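Local coordinates for pectate lyase 47 (Bacillus sp. TS-47, PDB 1VBL), which catalyses the eliminative cleavage of pectate, as a thermostable, calcium-binding enzyme of polysaccharide lyase family 1, at residues N31-T36 / I42-G47; Y301-S304 / D310-Y313; T36-L41 / K123-V128. All blocks are in the same frame, centred on the assembly; numbering follows the deposited sequence.

In the fold
Interactions 1 and 3 lie on the same side of the chain's centre, about 11 Å apart between their centres, and are joined through helix 38-44: interaction 1 lays the last turn of this helix on strand 32-35, while interaction 3 ties its first turn to the end of helix 110-126. They share T36 and touch directly, as where L45 CD1 meets V128 CG1 at 3.4 Å. Interaction 2, in a later turn of the parallel beta-helix, lies across the chain's centre, about 38 Å from interaction 1 and about 32 Å from interaction 3, between centres. V128 of interaction 3 lies about 12 Å, side chain to side chain, from D190 of the calcium site.

Interaction 1. Residues N31-T36 / I42-G47; sequences NVFVVT and IQALGG
F33 and A44 make the main contact between strand 32-35 and the last turn of helix 38-44, and it is a CH-pi interaction. The methyl CB of A44 lies over one face of the F33 ring, 3.9 Å from the ring centroid and 26° off the normal, so it is displaced from the centre toward the rim. The displacement is toward the root of the ring: A44 CB approaches F33 CG to 3.6 Å. With CG anti to the carbonyl carbon (chi1 -44°), the phenyl leans off the strand and presents that face to the helix.

Apolar packing adds a second touch to the same methyl, since V35 CG1 reaches A44 CB at 3.8 Å. F33 and V35, two residues apart on the strand, thus project on one side and receive A44 together; V34 between them points away. A serine in place of F33 would probably leave the A44 methyl without its aromatic cover and open a gap beside the helix.

Backbone hydrogen bonds finish the helix in a Schellman motif, with G47 N bonded to I42 O at 2.9 Å and G46 N to Q43 O at 3.0 Å; positive phi takes G46 out of the helix.

Strand 32-35 pairs in parallel with strand 59-63, where F33 and V35 both make backbone hydrogen bonds with Y62, and I61 of that strand touches V35, A44 and L45, so helix 38-44 packs against both strands.

Interaction 2. Residues Y301-S304 / D310-Y313; sequences YEFS and DFQY
F303 and F311 meet as an edge-to-face aromatic pair at the end of a strand of the parallel beta-helix, the fold of polysaccharide lyase family 1. F303 closes strand 293-303, whereas F311 belongs to the loop that leads on to strand 315-318. The ring centroids are 4.4 Å apart and the planes are inclined at 52°, which makes this a tilted version of the T-shaped arrangement. No hydrogen bond joins the two segments, so the contact rests on the rings.

The tight part is the F303 side. One side of the F311 ring, its CD2 and CE2, comes down over a face of F303: CD2 is 3.4 Å from F303 CE2, and CE2 is 3.6 Å from F303 CZ. F311 CD2 therefore sits above the outer part of the F303 ring and not over its centre. The F311 torsion explains the reach, because CG anti to the backbone N (chi1 169°) carries the phenyl across to the strand. F303 is buried and is also packed by V282, L286 and W334, while its ring stacks with that of F332 in the neighbouring strand.

The looser part is the loop. F311 remains partly exposed, although I336 touches it, and the preceding D310 is exposed and its CB points away from the strand; its backbone O is held by T283 OG1. The loop also folds back on its own aromatic residue: Y313 N lies 3.7 Å above the plane of the F311 ring, over its centre.

Interaction 3. Residues T36-L41 / K123-V128; sequences TNRTEL and KDRIMV
R38 has the most surface buried here, and its polar end grips one backbone atom, the carbonyl O of R125 in the last turn of helix 110-126. The grip is side-on: R38 NE and R38 NH2 each donate to R125 O at 2.9 Å, and that oxygen lies within 1° of the guanidinium plane. NH2 arrives in the carbonyl plane on a lone pair, whereas NE is tilted 32° from it. An R38 chain extended from CG to NE reaches from helix 38-44 to the end of helix 110-126, and its positive charge would probably suit the carbonyl-rich helix end.

R125, next in buried surface, bends at chi3 (-66°) and brings its NH1 over a face of the R38 guanidinium, 3.5 Å from R38 NH1. These are two donors, not a bonded pair; the closeness is probably eased by D73, which forms a salt bridge with R125 NH2, while V71 O accepts from R125 NH1.

V128 supplies the apolar part, where its CG2 meets L41 CD2 loosely at 4.4 Å.

F150 of strand 149-153 touches both L41 and V128, and V128 bonds through its backbone to G149 and L151, so helix 38-44 lies beside the junction of helix 110-126 with edge strand 127-129.

Interaction 1. Residues N31-T36 / I42-G47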
loop_
_atom_site.group_PDB
_atom_site.type_symbol
_atom_site.label_atom_id
_atom_site.label_comp_id
_atom_site.label_asym_id
_atom_site.label_seq_id
_atom_site.Cartn_x
_atom_site.Cartn_y
_atom_site.Cartn_z
ATOM N N ASN A 31 23.721 8.791 -14.640
ATOM C CA ASN A 31 22.544 8.000 -14.308
ATOM C C ASN A 31 21.664 8.655 -13.250
ATOM O O ASN A 31 20.936 7.982 -12.518
ATOM C CB ASN A 31 22.981 6.605 -13.868
ATOM C CG ASN A 31 23.502 5.779 -15.029
ATOM O OD1 ASN A 31 24.398 4.950 -14.870
ATOM N ND2 ASN A 31 22.930 5.997 -16.208
ATOM N N VAL A 32 21.744 9.980 -13.182
ATOM C CA VAL A 32 20.942 10.772 -12.257
ATOM C C VAL A 32 20.030 11.578 -13.169
ATOM O O VAL A 32 20.503 12.397 -13.962
ATOM C CB VAL A 32 21.811 11.730 -11.427
ATOM C CG1 VAL A 32 20.934 12.561 -10.506
ATOM C CG2 VAL A 32 22.825 10.938 -10.616
ATOM N N PHE A 33 18.728 11.343 -13.070
ATOM C CA PHE A 33 17.784 12.032 -13.937
ATOM C C PHE A 33 16.762 12.900 -13.221
ATOM O O PHE A 33 16.524 12.763 -12.022
ATOM C CB PHE A 33 17.010 11.018 -14.791
ATOM C CG PHE A 33 17.863 9.935 -15.390
ATOM C CD1 PHE A 33 18.300 8.865 -14.614
ATOM C CD2 PHE A 33 18.224 9.979 -16.732
ATOM C CE1 PHE A 33 19.085 7.854 -15.168
ATOM C CE2 PHE A 33 19.008 8.972 -17.297
ATOM C CZ PHE A 33 19.440 7.907 -16.512
ATOM N N VAL A 34 16.168 13.802 -13.992
ATOM C CA VAL A 34 15.107 14.670 -13.509
ATOM C C VAL A 34 14.000 14.425 -14.528
ATOM O O VAL A 34 14.188 14.667 -15.724
ATOM C CB VAL A 34 15.510 16.155 -13.534
ATOM C CG1 VAL A 34 14.338 17.009 -13.081
ATOM C CG2 VAL A 34 16.710 16.384 -12.621
ATOM N N VAL A 35 12.858 13.924 -14.067
ATOM C CA VAL A 35 11.755 13.630 -14.973
ATOM C C VAL A 35 10.506 14.437 -14.656
ATOM O O VAL A 35 10.226 14.737 -13.494
ATOM C CB VAL A 35 11.417 12.120 -14.957
ATOM C CG1 VAL A 35 12.638 11.322 -15.393
ATOM C CG2 VAL A 35 10.974 11.688 -13.562
ATOM N N THR A 36 9.756 14.779 -15.702
ATOM C CA THR A 36 8.547 15.579 -15.551
ATOM C C THR A 36 7.291 14.960 -16.175
ATOM O O THR A 36 6.209 15.541 -16.095
ATOM C CB THR A 36 8.754 16.983 -16.160
ATOM O OG1 THR A 36 8.981 16.862 -17.569
ATOM C CG2 THR A 36 9.961 17.665 -15.527
ATOM N N ILE A 42 9.920 6.611 -17.813
ATOM C CA ILE A 42 10.229 5.301 -18.374
ATOM C C ILE A 42 11.604 5.290 -19.041
ATOM O O ILE A 42 12.304 4.275 -19.023
ATOM C CB ILE A 42 9.136 4.860 -19.381
ATOM C CG1 ILE A 42 7.825 4.615 -18.624
ATOM C CG2 ILE A 42 9.567 3.588 -20.109
ATOM C CD1 ILE A 42 6.671 4.166 -19.495
ATOM N N GLN A 43 11.997 6.422 -19.618
ATOM C CA GLN A 43 13.303 6.519 -20.262
ATOM C C GLN A 43 14.398 6.480 -19.195
ATOM O O GLN A 43 15.389 5.765 -19.337
ATOM C CB GLN A 43 13.394 7.812 -21.081
ATOM C CG GLN A 43 12.332 7.898 -22.168
ATOM C CD GLN A 43 12.413 9.165 -22.988
ATOM O OE1 GLN A 43 12.512 10.268 -22.446
ATOM N NE2 GLN A 43 12.356 9.018 -24.308
ATOM N N ALA A 44 14.208 7.230 -18.114
ATOM C CA ALA A 44 15.190 7.254 -17.033
ATOM C C ALA A 44 15.348 5.867 -16.417
ATOM O O ALA A 44 16.436 5.491 -15.982
ATOM C CB ALA A 44 14.772 8.254 -15.963
ATOM N N LEU A 45 14.258 5.109 -16.388
ATOM C CA LEU A 45 14.277 3.765 -15.824
ATOM C C LEU A 45 14.836 2.707 -16.778
ATOM O O LEU A 45 15.001 1.550 -16.393
ATOM C CB LEU A 45 12.866 3.371 -15.373
ATOM C CG LEU A 45 12.378 4.016 -14.071
ATOM C CD1 LEU A 45 10.867 3.860 -13.938
ATOM C CD2 LEU A 45 13.089 3.362 -12.887
ATOM N N GLY A 46 15.129 3.088 -18.016
ATOM C CA GLY A 46 15.671 2.108 -18.942
ATOM C C GLY A 46 15.318 2.276 -20.407
ATOM O O GLY A 46 16.069 1.829 -21.271
ATOM N N GLY A 47 14.178 2.895 -20.695
ATOM C CA GLY A 47 13.787 3.104 -22.079
ATOM C C GLY A 47 12.652 2.223 -22.567
ATOM O O GLY A 47 12.085 2.471 -23.632
#

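Interaction 2. Residues Y301-S304 / D310-Y313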
loop_
_atom_site.group_PDB
_atom_site.type_symbol
_atom_site.label_atom_id
_atom_site.label_comp_id
_atom_site.label_asym_id
_atom_site.label_seq_id
_atom_site.Cartn_x
_atom_site.Cartn_y
_atom_site.Cartn_z
ATOM N N TYR A 301 -2.702 6.527 14.151
ATOM C CA TYR A 301 -3.922 6.195 13.413
ATOM C C TYR A 301 -4.998 7.166 13.884
ATOM O O TYR A 301 -5.289 7.248 15.076
ATOM C CB TYR A 301 -4.358 4.753 13.705
ATOM C CG TYR A 301 -3.279 3.714 13.486
ATOM C CD1 TYR A 301 -2.257 3.536 14.417
ATOM C CD2 TYR A 301 -3.278 2.908 12.345
ATOM C CE1 TYR A 301 -1.258 2.584 14.221
ATOM C CE2 TYR A 301 -2.279 1.950 12.138
ATOM C CZ TYR A 301 -1.274 1.799 13.080
ATOM O OH TYR A 301 -0.269 0.879 12.882
ATOM N N GLU A 302 -5.594 7.888 12.941
ATOM C CA GLU A 302 -6.591 8.897 13.275
ATOM C C GLU A 302 -7.833 8.734 12.416
ATOM O O GLU A 302 -7.753 8.751 11.188
ATOM C CB GLU A 302 -5.952 10.274 13.066
ATOM C CG GLU A 302 -6.834 11.474 13.301
ATOM C CD GLU A 302 -6.075 12.760 13.040
ATOM O OE1 GLU A 302 -5.372 13.247 13.952
ATOM O OE2 GLU A 302 -6.163 13.275 11.910
ATOM N N PHE A 303 -8.984 8.584 13.066
ATOM C CA PHE A 303 -10.225 8.381 12.332
ATOM C C PHE A 303 -11.380 9.256 12.796
ATOM O O PHE A 303 -11.566 9.485 13.991
ATOM C CB PHE A 303 -10.649 6.911 12.424
ATOM C CG PHE A 303 -9.536 5.936 12.145
ATOM C CD1 PHE A 303 -8.715 5.485 13.176
ATOM C CD2 PHE A 303 -9.297 5.480 10.849
ATOM C CE1 PHE A 303 -7.673 4.590 12.926
ATOM C CE2 PHE A 303 -8.260 4.588 10.587
ATOM C CZ PHE A 303 -7.445 4.140 11.630
ATOM N N SER A 304 -12.154 9.734 11.829
ATOM C CA SER A 304 -13.324 10.558 12.098
ATOM C C SER A 304 -14.525 9.870 11.462
ATOM O O SER A 304 -14.461 9.444 10.310
ATOM C CB SER A 304 -13.160 11.951 11.489
ATOM O OG SER A 304 -14.382 12.668 11.561
ATOM N N ASP A 310 -15.204 4.740 5.697
ATOM C CA ASP A 310 -15.563 4.167 6.983
ATOM C C ASP A 310 -14.338 3.447 7.523
ATOM O O ASP A 310 -13.369 3.236 6.797
ATOM C CB ASP A 310 -16.714 3.173 6.821
ATOM C CG ASP A 310 -18.004 3.841 6.379
ATOM O OD1 ASP A 310 -18.454 4.772 7.077
ATOM O OD2 ASP A 310 -18.565 3.435 5.340
ATOM N N PHE A 311 -14.372 3.094 8.800
ATOM C CA PHE A 311 -13.264 2.372 9.405
ATOM C C PHE A 311 -13.739 0.965 9.709
ATOM O O PHE A 311 -14.817 0.781 10.277
ATOM C CB PHE A 311 -12.804 3.047 10.700
ATOM C CG PHE A 311 -11.850 2.208 11.508
ATOM C CD1 PHE A 311 -12.302 1.463 12.597
ATOM C CD2 PHE A 311 -10.506 2.141 11.165
ATOM C CE1 PHE A 311 -11.427 0.664 13.330
ATOM C CE2 PHE A 311 -9.618 1.340 11.894
ATOM C CZ PHE A 311 -10.080 0.603 12.977
ATOM N N GLN A 312 -12.944 -0.028 9.327
ATOM C CA GLN A 312 -13.308 -1.417 9.576
ATOM C C GLN A 312 -12.382 -2.017 10.630
ATOM O O GLN A 312 -12.840 -2.535 11.647
ATOM C CB GLN A 312 -13.221 -2.236 8.283
ATOM C CG GLN A 312 -13.751 -3.660 8.431
ATOM C CD GLN A 312 -13.529 -4.508 7.190
ATOM O OE1 GLN A 312 -13.802 -4.072 6.070
ATOM N NE2 GLN A 312 -13.042 -5.730 7.385
ATOM N N TYR A 313 -11.077 -1.947 10.377
ATOM C CA TYR A 313 -10.087 -2.474 11.313
ATOM C C TYR A 313 -8.711 -1.936 10.937
ATOM O O TYR A 313 -8.511 -1.441 9.825
ATOM C CB TYR A 313 -10.085 -4.009 11.280
ATOM C CG TYR A 313 -9.395 -4.618 10.080
ATOM C CD1 TYR A 313 -8.021 -4.856 10.090
ATOM C CD2 TYR A 313 -10.114 -4.956 8.930
ATOM C CE1 TYR A 313 -7.375 -5.415 8.991
ATOM C CE2 TYR A 313 -9.474 -5.517 7.818
ATOM C CZ TYR A 313 -8.107 -5.743 7.861
ATOM O OH TYR A 313 -7.465 -6.306 6.785
#

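Interaction 3. Residues T36-L41 / K123-V128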
loop_
_atom_site.group_PDB
_atom_site.type_symbol
_atom_site.label_atom_id
_atom_site.label_comp_id
_atom_site.label_asym_id
_atom_site.label_seq_id
_atom_site.Cartn_x
_atom_site.Cartn_y
_atom_site.Cartn_z
ATOM N N THR A 36 9.756 14.779 -15.702
ATOM C CA THR A 36 8.547 15.579 -15.551
ATOM C C THR A 36 7.291 14.960 -16.175
ATOM O O THR A 36 6.209 15.541 -16.095
ATOM C CB THR A 36 8.754 16.983 -16.160
ATOM O OG1 THR A 36 8.981 16.862 -17.569
ATOM C CG2 THR A 36 9.961 17.665 -15.527
ATOM N N ASN A 37 7.432 13.794 -16.799
ATOM C CA ASN A 37 6.287 13.122 -17.408
ATOM C C ASN A 37 6.533 11.625 -17.561
ATOM O O ASN A 37 7.640 11.146 -17.337
ATOM C CB ASN A 37 5.948 13.745 -18.770
ATOM C CG ASN A 37 7.083 13.632 -19.766
ATOM O OD1 ASN A 37 7.584 12.541 -20.031
ATOM N ND2 ASN A 37 7.489 14.765 -20.334
ATOM N N ARG A 38 5.493 10.895 -17.949
ATOM C CA ARG A 38 5.577 9.449 -18.105
ATOM C C ARG A 38 6.724 8.973 -18.985
ATOM O O ARG A 38 7.478 8.080 -18.601
ATOM C CB ARG A 38 4.258 8.897 -18.656
ATOM C CG ARG A 38 4.259 7.380 -18.817
ATOM C CD ARG A 38 2.901 6.849 -19.247
ATOM N NE ARG A 38 2.946 5.407 -19.465
ATOM C CZ ARG A 38 3.618 4.820 -20.451
ATOM N NH1 ARG A 38 4.303 5.552 -21.322
ATOM N NH2 ARG A 38 3.616 3.499 -20.559
ATOM N N THR A 39 6.854 9.559 -20.170
ATOM C CA THR A 39 7.914 9.149 -21.082
ATOM C C THR A 39 9.303 9.307 -20.472
ATOM O O THR A 39 10.109 8.380 -20.510
ATOM C CB THR A 39 7.850 9.943 -22.401
ATOM O OG1 THR A 39 6.594 9.693 -23.043
ATOM C CG2 THR A 39 8.978 9.524 -23.329
ATOM N N GLU A 40 9.581 10.476 -19.905
ATOM C CA GLU A 40 10.887 10.723 -19.302
ATOM C C GLU A 40 11.151 9.757 -18.152
ATOM O O GLU A 40 12.288 9.334 -17.931
ATOM C CB GLU A 40 10.976 12.167 -18.800
ATOM C CG GLU A 40 10.628 13.208 -19.860
ATOM C CD GLU A 40 10.922 14.626 -19.409
ATOM O OE1 GLU A 40 10.754 14.970 -18.235
ATOM O OE2 GLU A 40 11.348 15.465 -20.346
ATOM N N LEU A 41 10.097 9.406 -17.421
ATOM C CA LEU A 41 10.232 8.485 -16.299
ATOM C C LEU A 41 10.639 7.109 -16.811
ATOM O O LEU A 41 11.589 6.508 -16.310
ATOM C CB LEU A 41 8.912 8.390 -15.523
ATOM C CG LEU A 41 8.829 7.356 -14.391
ATOM C CD1 LEU A 41 9.932 7.601 -13.371
ATOM C CD2 LEU A 41 7.460 7.444 -13.724
ATOM N N LYS A 123 -3.112 -1.662 -17.722
ATOM C CA LYS A 123 -2.064 -2.166 -16.843
ATOM C C LYS A 123 -0.682 -1.993 -17.470
ATOM O O LYS A 123 0.232 -1.450 -16.844
ATOM C CB LYS A 123 -2.313 -3.648 -16.530
ATOM C CG LYS A 123 -1.317 -4.277 -15.563
ATOM C CD LYS A 123 -0.247 -5.079 -16.280
ATOM C CE LYS A 123 -0.860 -6.222 -17.088
ATOM N NZ LYS A 123 -1.809 -7.043 -16.275
ATOM N N ASP A 124 -0.533 -2.451 -18.710
ATOM C CA ASP A 124 0.745 -2.346 -19.402
ATOM C C ASP A 124 1.224 -0.905 -19.567
ATOM O O ASP A 124 2.413 -0.669 -19.774
ATOM C CB ASP A 124 0.672 -3.024 -20.778
ATOM C CG ASP A 124 0.575 -4.539 -20.681
ATOM O OD1 ASP A 124 0.888 -5.097 -19.608
ATOM O OD2 ASP A 124 0.196 -5.175 -21.687
ATOM N N ARG A 125 0.314 0.061 -19.473
ATOM C CA ARG A 125 0.699 1.462 -19.629
ATOM C C ARG A 125 0.919 2.251 -18.340
ATOM O O ARG A 125 1.860 3.043 -18.258
ATOM C CB ARG A 125 -0.329 2.213 -20.486
ATOM C CG ARG A 125 -0.093 3.727 -20.563
ATOM C CD ARG A 125 -0.864 4.363 -21.721
ATOM N NE ARG A 125 -0.359 3.903 -23.013
ATOM C CZ ARG A 125 0.687 4.428 -23.646
ATOM N NH1 ARG A 125 1.351 5.449 -23.119
ATOM N NH2 ARG A 125 1.087 3.912 -24.798
ATOM N N ILE A 126 0.064 2.039 -17.343
ATOM C CA ILE A 126 0.162 2.796 -16.096
ATOM C C ILE A 126 0.993 2.212 -14.956
ATOM O O ILE A 126 1.355 2.940 -14.032
ATOM C CB ILE A 126 -1.239 3.138 -15.544
ATOM C CG1 ILE A 126 -1.910 1.889 -14.970
ATOM C CG2 ILE A 126 -2.098 3.742 -16.664
ATOM C CD1 ILE A 126 -3.262 2.170 -14.333
ATOM N N MET A 127 1.279 0.914 -14.992
ATOM C CA MET A 127 2.095 0.321 -13.936
ATOM C C MET A 127 3.538 0.335 -14.422
ATOM O O MET A 127 3.914 -0.409 -15.333
ATOM C CB MET A 127 1.637 -1.104 -13.618
ATOM C CG MET A 127 0.244 -1.172 -12.989
ATOM S SD MET A 127 -0.018 0.042 -11.646
ATOM C CE MET A 127 1.160 -0.537 -10.451
ATOM N N VAL A 128 4.333 1.207 -13.813
ATOM C CA VAL A 128 5.733 1.395 -14.175
ATOM C C VAL A 128 6.678 0.462 -13.424
ATOM O O VAL A 128 6.718 0.465 -12.191
ATOM C CB VAL A 128 6.159 2.864 -13.906
ATOM C CG1 VAL A 128 7.608 3.084 -14.297
ATOM C CG2 VAL A 128 5.250 3.813 -14.678
#